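PDB 1I5P: pesticidal crystal protein Cry2Aa from Bacillus thuringiensis serovar kurstaki, which kills dipteran and lepidopteran larvae by binding to their midgut epithelial cells and promoting colloid-osmotic lysis. Local coordinates for residues 236-241 with 276-281; 492-497 with 622-627; 540-545 with 592-597. One frame throughout, in Å; residues are numbered along the deposited sequence.

Interaction 1: 236-241 with 276-281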
loop_
_atom_site.group_PDB
_atom_site.type_symbol
_atom_site.label_atom_id
_atom_site.label_comp_id
_atom_site.label_asym_id
_atom_site.label_seq_id
_atom_site.Cartn_x
_atom_site.Cartn_y
_atom_site.Cartn_z
ATOM N N THR A 236 -10.034 -17.140 9.316
ATOM C CA THR A 236 -8.821 -17.352 10.075
ATOM C C THR A 236 -8.591 -16.254 11.102
ATOM O O THR A 236 -9.308 -15.254 11.139
ATOM C CB THR A 236 -7.624 -17.401 9.115
ATOM O OG1 THR A 236 -6.453 -17.826 9.823
ATOM C CG2 THR A 236 -7.392 -16.023 8.501
ATOM N N ARG A 237 -7.585 -16.439 11.943
ATOM C CA ARG A 237 -7.275 -15.433 12.949
ATOM C C ARG A 237 -6.784 -14.155 12.266
ATOM O O ARG A 237 -6.349 -14.188 11.112
ATOM C CB ARG A 237 -6.218 -15.964 13.909
ATOM C CG ARG A 237 -6.632 -17.234 14.636
ATOM C CD ARG A 237 -6.031 -17.235 16.023
ATOM N NE ARG A 237 -5.401 -18.501 16.378
ATOM C CZ ARG A 237 -4.382 -18.603 17.227
ATOM N NH1 ARG A 237 -3.884 -17.511 17.797
ATOM N NH2 ARG A 237 -3.862 -19.790 17.511
ATOM N N LEU A 238 -6.854 -13.036 12.983
ATOM C CA LEU A 238 -6.442 -11.747 12.430
ATOM C C LEU A 238 -5.059 -11.767 11.799
ATOM O O LEU A 238 -4.879 -11.337 10.656
ATOM C CB LEU A 238 -6.480 -10.662 13.512
ATOM C CG LEU A 238 -6.238 -9.243 12.998
ATOM C CD1 LEU A 238 -7.278 -8.912 11.939
ATOM C CD2 LEU A 238 -6.307 -8.241 14.146
ATOM N N HIS A 239 -4.082 -12.266 12.548
ATOM C CA HIS A 239 -2.718 -12.323 12.053
ATOM C C HIS A 239 -2.652 -12.943 10.656
ATOM O O HIS A 239 -2.021 -12.395 9.751
ATOM C CB HIS A 239 -1.839 -13.122 13.012
ATOM C CG HIS A 239 -0.454 -13.349 12.499
ATOM N ND1 HIS A 239 0.506 -12.361 12.481
ATOM C CD2 HIS A 239 0.109 -14.431 11.911
ATOM C CE1 HIS A 239 1.599 -12.823 11.904
ATOM N NE2 HIS A 239 1.384 -14.077 11.546
ATOM N N ASP A 240 -3.312 -14.085 10.482
ATOM C CA ASP A 240 -3.305 -14.780 9.197
ATOM C C ASP A 240 -4.083 -14.065 8.100
ATOM O O ASP A 240 -3.699 -14.103 6.936
ATOM C CB ASP A 240 -3.831 -16.204 9.376
ATOM C CG ASP A 240 -2.851 -17.089 10.122
ATOM O OD1 ASP A 240 -3.303 -17.993 10.860
ATOM O OD2 ASP A 240 -1.628 -16.882 9.960
ATOM N N MET A 241 -5.177 -13.411 8.465
ATOM C CA MET A 241 -5.954 -12.680 7.476
ATOM C C MET A 241 -5.114 -11.531 6.922
ATOM O O MET A 241 -5.052 -11.326 5.711
ATOM C CB MET A 241 -7.240 -12.128 8.097
ATOM C CG MET A 241 -8.020 -11.221 7.161
ATOM S SD MET A 241 -9.607 -10.756 7.829
ATOM C CE MET A 241 -10.596 -12.124 7.270
ATOM N N TYR A 276 -0.988 -4.198 6.833
ATOM C CA TYR A 276 -1.328 -4.280 8.250
ATOM C C TYR A 276 -0.703 -5.492 8.901
ATOM O O TYR A 276 -0.702 -6.584 8.335
ATOM C CB TYR A 276 -2.840 -4.356 8.456
ATOM C CG TYR A 276 -3.615 -3.338 7.672
ATOM C CD1 TYR A 276 -4.094 -3.630 6.396
ATOM C CD2 TYR A 276 -3.868 -2.074 8.202
ATOM C CE1 TYR A 276 -4.815 -2.681 5.669
ATOM C CE2 TYR A 276 -4.579 -1.122 7.484
ATOM C CZ TYR A 276 -5.050 -1.426 6.226
ATOM O OH TYR A 276 -5.763 -0.469 5.537
ATOM N N ALA A 277 -0.182 -5.288 10.103
ATOM C CA ALA A 277 0.446 -6.364 10.843
ATOM C C ALA A 277 -0.161 -6.477 12.231
ATOM O O ALA A 277 -0.446 -5.467 12.877
ATOM C CB ALA A 277 1.942 -6.115 10.949
ATOM N N SER A 278 -0.380 -7.710 12.671
ATOM C CA SER A 278 -0.907 -7.966 14.004
ATOM C C SER A 278 -0.023 -9.073 14.564
ATOM O O SER A 278 0.716 -9.717 13.817
ATOM C CB SER A 278 -2.385 -8.396 13.964
ATOM O OG SER A 278 -2.553 -9.721 13.488
ATOM N N GLY A 279 -0.093 -9.299 15.869
ATOM C CA GLY A 279 0.762 -10.306 16.469
ATOM C C GLY A 279 0.353 -11.761 16.360
ATOM O O GLY A 279 -0.830 -12.093 16.211
ATOM N N SER A 280 1.360 -12.628 16.423
ATOM C CA SER A 280 1.169 -14.070 16.399
ATOM C C SER A 280 1.155 -14.453 17.873
ATOM O O SER A 280 1.389 -13.608 18.735
ATOM C CB SER A 280 2.343 -14.768 15.708
ATOM O OG SER A 280 2.457 -14.366 14.355
ATOM N N GLY A 281 0.894 -15.718 18.172
ATOM C CA GLY A 281 0.864 -16.127 19.561
ATOM C C GLY A 281 -0.460 -16.770 19.905
ATOM O O GLY A 281 -1.408 -16.688 19.129
HETATM O O HOH W 1 0.050 -9.875 10.643
#
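His239, in the first turn of helix 238-259, comes closest to Ser278 of strand 275-278, their CA atoms 5.1 Å apart; the chain then passes the face of the histidine ring to Gly281. Arg237 takes the N-cap position, and its carbonyl O accepts the first helical bond, from Met241 N. No backbone-to-backbone hydrogen bond joins the two segments directly, but a water accepts from Ser278 N and donates weakly to His239 O. The imidazole carries much of the contact. A chi1 of 174° sets CG anti to the backbone N, beside the carbonyl carbon. His239 ND1 donates to Ser278 O over 3.0 Å; this acceptor lies close to the ring plane, while the donor sits well above the carbonyl plane. One ring face rests on Ser280, whose OG lies 2.9 Å above the ring plane over its centre and whose CB stands 4.2 Å from the His239 ring centroid. Ser278 points into the first turn of the helix, its CB 3.9 Å from Leu238 CD2 and its OG by Leu238 CG. Farther out, Arg237 NH1 donates to Gly281 O at 2.9 Å, near the guanidinium plane, and also to Gln284 O. This patch joins the start of the last long helix of the pore-forming bundle to the beta-prism domain. Donation from His239 ND1 implies a proton on that nitrogen, and two side-chain donors meet backbone carbonyls across this junction.

Interaction 2: 492-497 with 622-627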
loop_
_atom_site.group_PDB
_atom_site.type_symbol
_atom_site.label_atom_id
_atom_site.label_comp_id
_atom_site.label_asym_id
_atom_site.label_seq_id
_atom_site.Cartn_x
_atom_site.Cartn_y
_atom_site.Cartn_z
ATOM N N THR A 492 8.255 17.428 -11.393
ATOM C CA THR A 492 7.760 16.061 -11.456
ATOM C C THR A 492 6.326 16.040 -10.931
ATOM O O THR A 492 5.989 16.790 -10.011
ATOM C CB THR A 492 8.620 15.126 -10.577
ATOM O OG1 THR A 492 9.983 15.172 -11.019
ATOM C CG2 THR A 492 8.106 13.691 -10.654
ATOM N N GLY A 493 5.484 15.190 -11.517
ATOM C CA GLY A 493 4.109 15.090 -11.056
ATOM C C GLY A 493 4.064 14.335 -9.740
ATOM O O GLY A 493 5.070 13.759 -9.325
ATOM N N PHE A 494 2.919 14.340 -9.069
ATOM C CA PHE A 494 2.800 13.638 -7.797
ATOM C C PHE A 494 1.350 13.359 -7.436
ATOM O O PHE A 494 0.438 14.039 -7.909
ATOM C CB PHE A 494 3.469 14.449 -6.679
ATOM C CG PHE A 494 2.828 15.788 -6.422
ATOM C CD1 PHE A 494 2.008 15.980 -5.314
ATOM C CD2 PHE A 494 3.051 16.858 -7.282
ATOM C CE1 PHE A 494 1.416 17.221 -5.063
ATOM C CE2 PHE A 494 2.464 18.106 -7.042
ATOM C CZ PHE A 494 1.646 18.285 -5.931
ATOM N N THR A 495 1.140 12.357 -6.586
ATOM C CA THR A 495 -0.202 11.989 -6.162
ATOM C C THR A 495 -0.445 12.332 -4.700
ATOM O O THR A 495 0.491 12.573 -3.934
ATOM C CB THR A 495 -0.457 10.472 -6.318
ATOM O OG1 THR A 495 0.417 9.757 -5.434
ATOM C CG2 THR A 495 -0.201 10.023 -7.740
ATOM N N ILE A 496 -1.720 12.346 -4.332
ATOM C CA ILE A 496 -2.146 12.611 -2.966
ATOM C C ILE A 496 -3.298 11.669 -2.683
ATOM O O ILE A 496 -4.309 11.703 -3.381
ATOM C CB ILE A 496 -2.686 14.049 -2.766
ATOM C CG1 ILE A 496 -1.567 15.077 -2.947
ATOM C CG2 ILE A 496 -3.296 14.172 -1.366
ATOM C CD1 ILE A 496 -2.036 16.522 -2.734
ATOM N N SER A 497 -3.147 10.818 -1.675
ATOM C CA SER A 497 -4.214 9.901 -1.333
ATOM C C SER A 497 -5.380 10.705 -0.790
ATOM O O SER A 497 -5.199 11.584 0.062
ATOM C CB SER A 497 -3.764 8.899 -0.267
ATOM O OG SER A 497 -4.890 8.233 0.279
ATOM N N ILE A 622 -5.680 11.629 -6.404
ATOM C CA ILE A 622 -5.479 13.022 -6.756
ATOM C C ILE A 622 -4.098 13.054 -7.384
ATOM O O ILE A 622 -3.102 12.759 -6.721
ATOM C CB ILE A 622 -5.503 13.919 -5.490
ATOM C CG1 ILE A 622 -6.855 13.780 -4.784
ATOM C CG2 ILE A 622 -5.246 15.376 -5.866
ATOM C CD1 ILE A 622 -6.865 14.330 -3.355
ATOM N N MET A 623 -4.025 13.397 -8.660
ATOM C CA MET A 623 -2.727 13.425 -9.310
ATOM C C MET A 623 -2.428 14.679 -10.103
ATOM O O MET A 623 -3.234 15.126 -10.921
ATOM C CB MET A 623 -2.552 12.202 -10.209
ATOM C CG MET A 623 -3.744 11.904 -11.062
ATOM S SD MET A 623 -4.675 10.518 -10.414
ATOM C CE MET A 623 -5.421 9.941 -11.934
ATOM N N PHE A 624 -1.255 15.245 -9.829
ATOM C CA PHE A 624 -0.782 16.440 -10.513
ATOM C C PHE A 624 0.220 15.958 -11.551
ATOM O O PHE A 624 1.220 15.313 -11.219
ATOM C CB PHE A 624 -0.112 17.399 -9.529
ATOM C CG PHE A 624 -1.032 17.893 -8.451
ATOM C CD1 PHE A 624 -1.336 17.092 -7.363
ATOM C CD2 PHE A 624 -1.621 19.151 -8.543
ATOM C CE1 PHE A 624 -2.213 17.531 -6.375
ATOM C CE2 PHE A 624 -2.507 19.601 -7.554
ATOM C CZ PHE A 624 -2.799 18.784 -6.472
ATOM N N VAL A 625 -0.063 16.268 -12.808
ATOM C CA VAL A 625 0.785 15.841 -13.905
ATOM C C VAL A 625 1.326 17.046 -14.670
ATOM O O VAL A 625 0.610 18.025 -14.884
ATOM C CB VAL A 625 -0.030 14.934 -14.860
ATOM C CG1 VAL A 625 0.855 14.397 -15.968
ATOM C CG2 VAL A 625 -0.659 13.791 -14.056
ATOM N N PRO A 626 2.605 16.998 -15.077
ATOM C CA PRO A 626 3.174 18.120 -15.821
ATOM C C PRO A 626 2.261 18.420 -16.997
ATOM O O PRO A 626 1.835 17.511 -17.718
ATOM C CB PRO A 626 4.539 17.587 -16.225
ATOM C CG PRO A 626 4.917 16.792 -15.003
ATOM C CD PRO A 626 3.643 15.996 -14.784
ATOM N N THR A 627 1.952 19.699 -17.170
ATOM C CA THR A 627 1.047 20.150 -18.224
ATOM C C THR A 627 1.370 19.699 -19.647
ATOM O O THR A 627 0.472 19.569 -20.473
ATOM C CB THR A 627 0.938 21.691 -18.216
ATOM O OG1 THR A 627 2.177 22.262 -18.656
ATOM C CG2 THR A 627 0.646 22.186 -16.805
#
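Phe494 and Phe624 face each other as a hydrogen-bonded pair of antiparallel strands 493-496 and 617-626, in the C-terminal jelly-roll sandwich. The tight part of the contact is the face that carries these rings with Ile496 and Ile622. Phe494 puts CG between its backbone N and carbonyl carbon (chi1 63°), and its ring lies over that of Phe624 in an offset stack, planes at 8° and centroids 4.5 Å apart. Phe494 CZ touches Phe624 CD1 at 3.5 Å, each atom over the other ring toward its rim. Ile496 CD1 reaches Phe624 CE1 at 3.8 Å, and the CB atoms of Ile496 and Ile622 meet at 3.9 Å. Tyr534 and Leu536 of strand 530-537 pack against this face from the other sheet. The opposite face is looser: Thr495 CG2 only grazes Met623 CB at 4.0 Å, and the end of Met623 leads away toward Tyr264, Tyr546 and Arg548. Toward Thr492 the packing thins to Pro626, whose CD lies 3.8 Å from Gly493 N, and Thr492 itself is partly exposed. The backbone ladder also weakens at one end: Phe624 N to Phe494 O is short and nearly straight (2.8 Å, 177°), whereas Ile622 N to Ile496 O is weak. Stacked rings and branched aliphatic groups thus make one face apolar and buried, while backbone amides and carbonyls pair between the strands.

Interaction 3: 540-545 with 592-597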
loop_
_atom_site.group_PDB
_atom_site.type_symbol
_atom_site.label_atom_id
_atom_site.label_comp_id
_atom_site.label_asym_id
_atom_site.label_seq_id
_atom_site.Cartn_x
_atom_site.Cartn_y
_atom_site.Cartn_z
ATOM N N GLY A 540 6.277 25.743 -7.022
ATOM C CA GLY A 540 6.281 26.771 -8.045
ATOM C C GLY A 540 5.962 26.297 -9.450
ATOM O O GLY A 540 6.018 27.079 -10.393
ATOM N N ASN A 541 5.624 25.024 -9.610
ATOM C CA ASN A 541 5.316 24.505 -10.938
ATOM C C ASN A 541 3.827 24.403 -11.230
ATOM O O ASN A 541 3.003 24.314 -10.320
ATOM C CB ASN A 541 5.956 23.128 -11.128
ATOM C CG ASN A 541 7.463 23.190 -11.170
ATOM O OD1 ASN A 541 8.038 23.983 -11.915
ATOM N ND2 ASN A 541 8.117 22.348 -10.375
ATOM N N SER A 542 3.490 24.429 -12.513
ATOM C CA SER A 542 2.104 24.308 -12.931
ATOM C C SER A 542 1.835 22.883 -13.392
ATOM O O SER A 542 2.648 22.281 -14.092
ATOM C CB SER A 542 1.792 25.284 -14.064
ATOM O OG SER A 542 1.482 26.564 -13.542
ATOM N N TYR A 543 0.687 22.349 -12.997
ATOM C CA TYR A 543 0.317 20.988 -13.352
ATOM C C TYR A 543 -1.129 20.886 -13.785
ATOM O O TYR A 543 -1.947 21.757 -13.482
ATOM C CB TYR A 543 0.480 20.047 -12.149
ATOM C CG TYR A 543 1.865 19.941 -11.545
ATOM C CD1 TYR A 543 2.302 20.852 -10.585
ATOM C CD2 TYR A 543 2.727 18.903 -11.911
ATOM C CE1 TYR A 543 3.569 20.731 -9.998
ATOM C CE2 TYR A 543 3.992 18.776 -11.336
ATOM C CZ TYR A 543 4.406 19.691 -10.382
ATOM O OH TYR A 543 5.666 19.566 -9.831
ATOM N N ASN A 544 -1.441 19.810 -14.500
ATOM C CA ASN A 544 -2.820 19.541 -14.877
ATOM C C ASN A 544 -3.300 18.651 -13.742
ATOM O O ASN A 544 -2.661 17.647 -13.415
ATOM C CB ASN A 544 -2.916 18.766 -16.191
ATOM C CG ASN A 544 -2.852 19.660 -17.401
ATOM O OD1 ASN A 544 -3.444 20.739 -17.423
ATOM N ND2 ASN A 544 -2.144 19.208 -18.432
ATOM N N LEU A 545 -4.400 19.041 -13.118
ATOM C CA LEU A 545 -4.948 18.263 -12.029
ATOM C C LEU A 545 -5.910 17.224 -12.570
ATOM O O LEU A 545 -6.855 17.552 -13.298
ATOM C CB LEU A 545 -5.681 19.163 -11.033
ATOM C CG LEU A 545 -6.431 18.464 -9.895
ATOM C CD1 LEU A 545 -5.444 17.751 -8.977
ATOM C CD2 LEU A 545 -7.233 19.497 -9.111
ATOM N N ILE A 592 -9.322 18.048 -14.506
ATOM C CA ILE A 592 -9.930 19.219 -13.886
ATOM C C ILE A 592 -9.419 20.511 -14.507
ATOM O O ILE A 592 -10.184 21.437 -14.753
ATOM C CB ILE A 592 -9.645 19.258 -12.373
ATOM C CG1 ILE A 592 -10.121 17.957 -11.718
ATOM C CG2 ILE A 592 -10.343 20.451 -11.750
ATOM C CD1 ILE A 592 -11.588 17.642 -11.957
ATOM N N GLY A 593 -8.119 20.572 -14.756
ATOM C CA GLY A 593 -7.552 21.768 -15.344
ATOM C C GLY A 593 -6.161 22.076 -14.831
ATOM O O GLY A 593 -5.611 21.355 -13.992
ATOM N N ASN A 594 -5.593 23.160 -15.343
ATOM C CA ASN A 594 -4.263 23.590 -14.963
ATOM C C ASN A 594 -4.259 24.318 -13.622
ATOM O O ASN A 594 -5.101 25.176 -13.368
ATOM C CB ASN A 594 -3.691 24.493 -16.054
ATOM C CG ASN A 594 -2.338 25.060 -15.688
ATOM O OD1 ASN A 594 -2.244 26.091 -15.019
ATOM N ND2 ASN A 594 -1.279 24.383 -16.114
ATOM N N ILE A 595 -3.312 23.961 -12.762
ATOM C CA ILE A 595 -3.203 24.585 -11.460
ATOM C C ILE A 595 -1.750 24.925 -11.166
ATOM O O ILE A 595 -0.836 24.357 -11.765
ATOM C CB ILE A 595 -3.767 23.665 -10.334
ATOM C CG1 ILE A 595 -2.847 22.466 -10.097
ATOM C CG2 ILE A 595 -5.165 23.202 -10.700
ATOM C CD1 ILE A 595 -1.767 22.715 -9.054
ATOM N N VAL A 596 -1.542 25.855 -10.239
ATOM C CA VAL A 596 -0.198 26.271 -9.865
ATOM C C VAL A 596 0.118 25.872 -8.431
ATOM O O VAL A 596 -0.579 26.276 -7.503
ATOM C CB VAL A 596 -0.025 27.799 -9.969
ATOM C CG1 VAL A 596 1.462 28.153 -9.884
ATOM C CG2 VAL A 596 -0.630 28.314 -11.268
ATOM N N ALA A 597 1.165 25.071 -8.255
ATOM C CA ALA A 597 1.587 24.647 -6.922
ATOM C C ALA A 597 2.529 25.726 -6.386
ATOM O O ALA A 597 3.741 25.520 -6.302
ATOM C CB ALA A 597 2.309 23.303 -6.995
#
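Leu545 and Ile592 meet at a classic beta bulge in the antiparallel pair of strands 541-550 and 585-597 of the C-terminal jelly-roll sandwich. Both Ile592 and Gly593 face Leu545, which donates through N to Gly593 O and accepts from Ile592 N at its own O. The bulge brings the Leu545 and Ile592 side chains side by side, pointing the same way, with Leu545 CD2 4.1 Å from Ile592 CB. Leu545 holds CG anti to its backbone N (chi1 174°), and CG too lies against Ile592; its CB instead touches Ile595 CG2 at 4.1 Å. On the same face Tyr543 turns a ring edge to Ala597, CE1 to CB 4.1 Å, while its hydroxyl is hydrogen-bonded to Thr492 O and to Asn539 ND2. Phe624 packs on Tyr543, Leu545 and Ile595, and Val559 on both Leu545 and Ile592, which places this face in the sandwich interior. The face of Ser542, Asn544, Asn594 and Val596 is largely polar and partly exposed. There Ser542 OG lies 3.6 Å from Val596 CG2. Asn594 sets CG anti to its own N (chi1 176°); its amide end comes nearer to strand 541-550, ND2 3.8 Å from Ser542 CB. Between these faces Tyr543 and Ile595 exchange a pair of backbone bonds, and at the far end Gly540 N donates to Ala597 O at 2.6 Å.

Overall arrangement
Interactions 2 and 3 belong to one sheet of the C-terminal domain, their centres about 9 Å apart; strands 617-626 and 541-550 are neighbours, joined where Asn544 N meets Val625 O. Along the chain, interaction 3 is nested within the loop closed by interaction 2. The latter is buried, its packing aromatic and aliphatic, whereas 540-545 with 592-597 has an apolar inner face and a largely polar, partly exposed outer one. Interaction 1 lies across the chain's centre, about 35 Å and 43 Å away between centres. It joins two domains rather than strands of one sheet, through side-chain donors and a water in place of a backbone ladder.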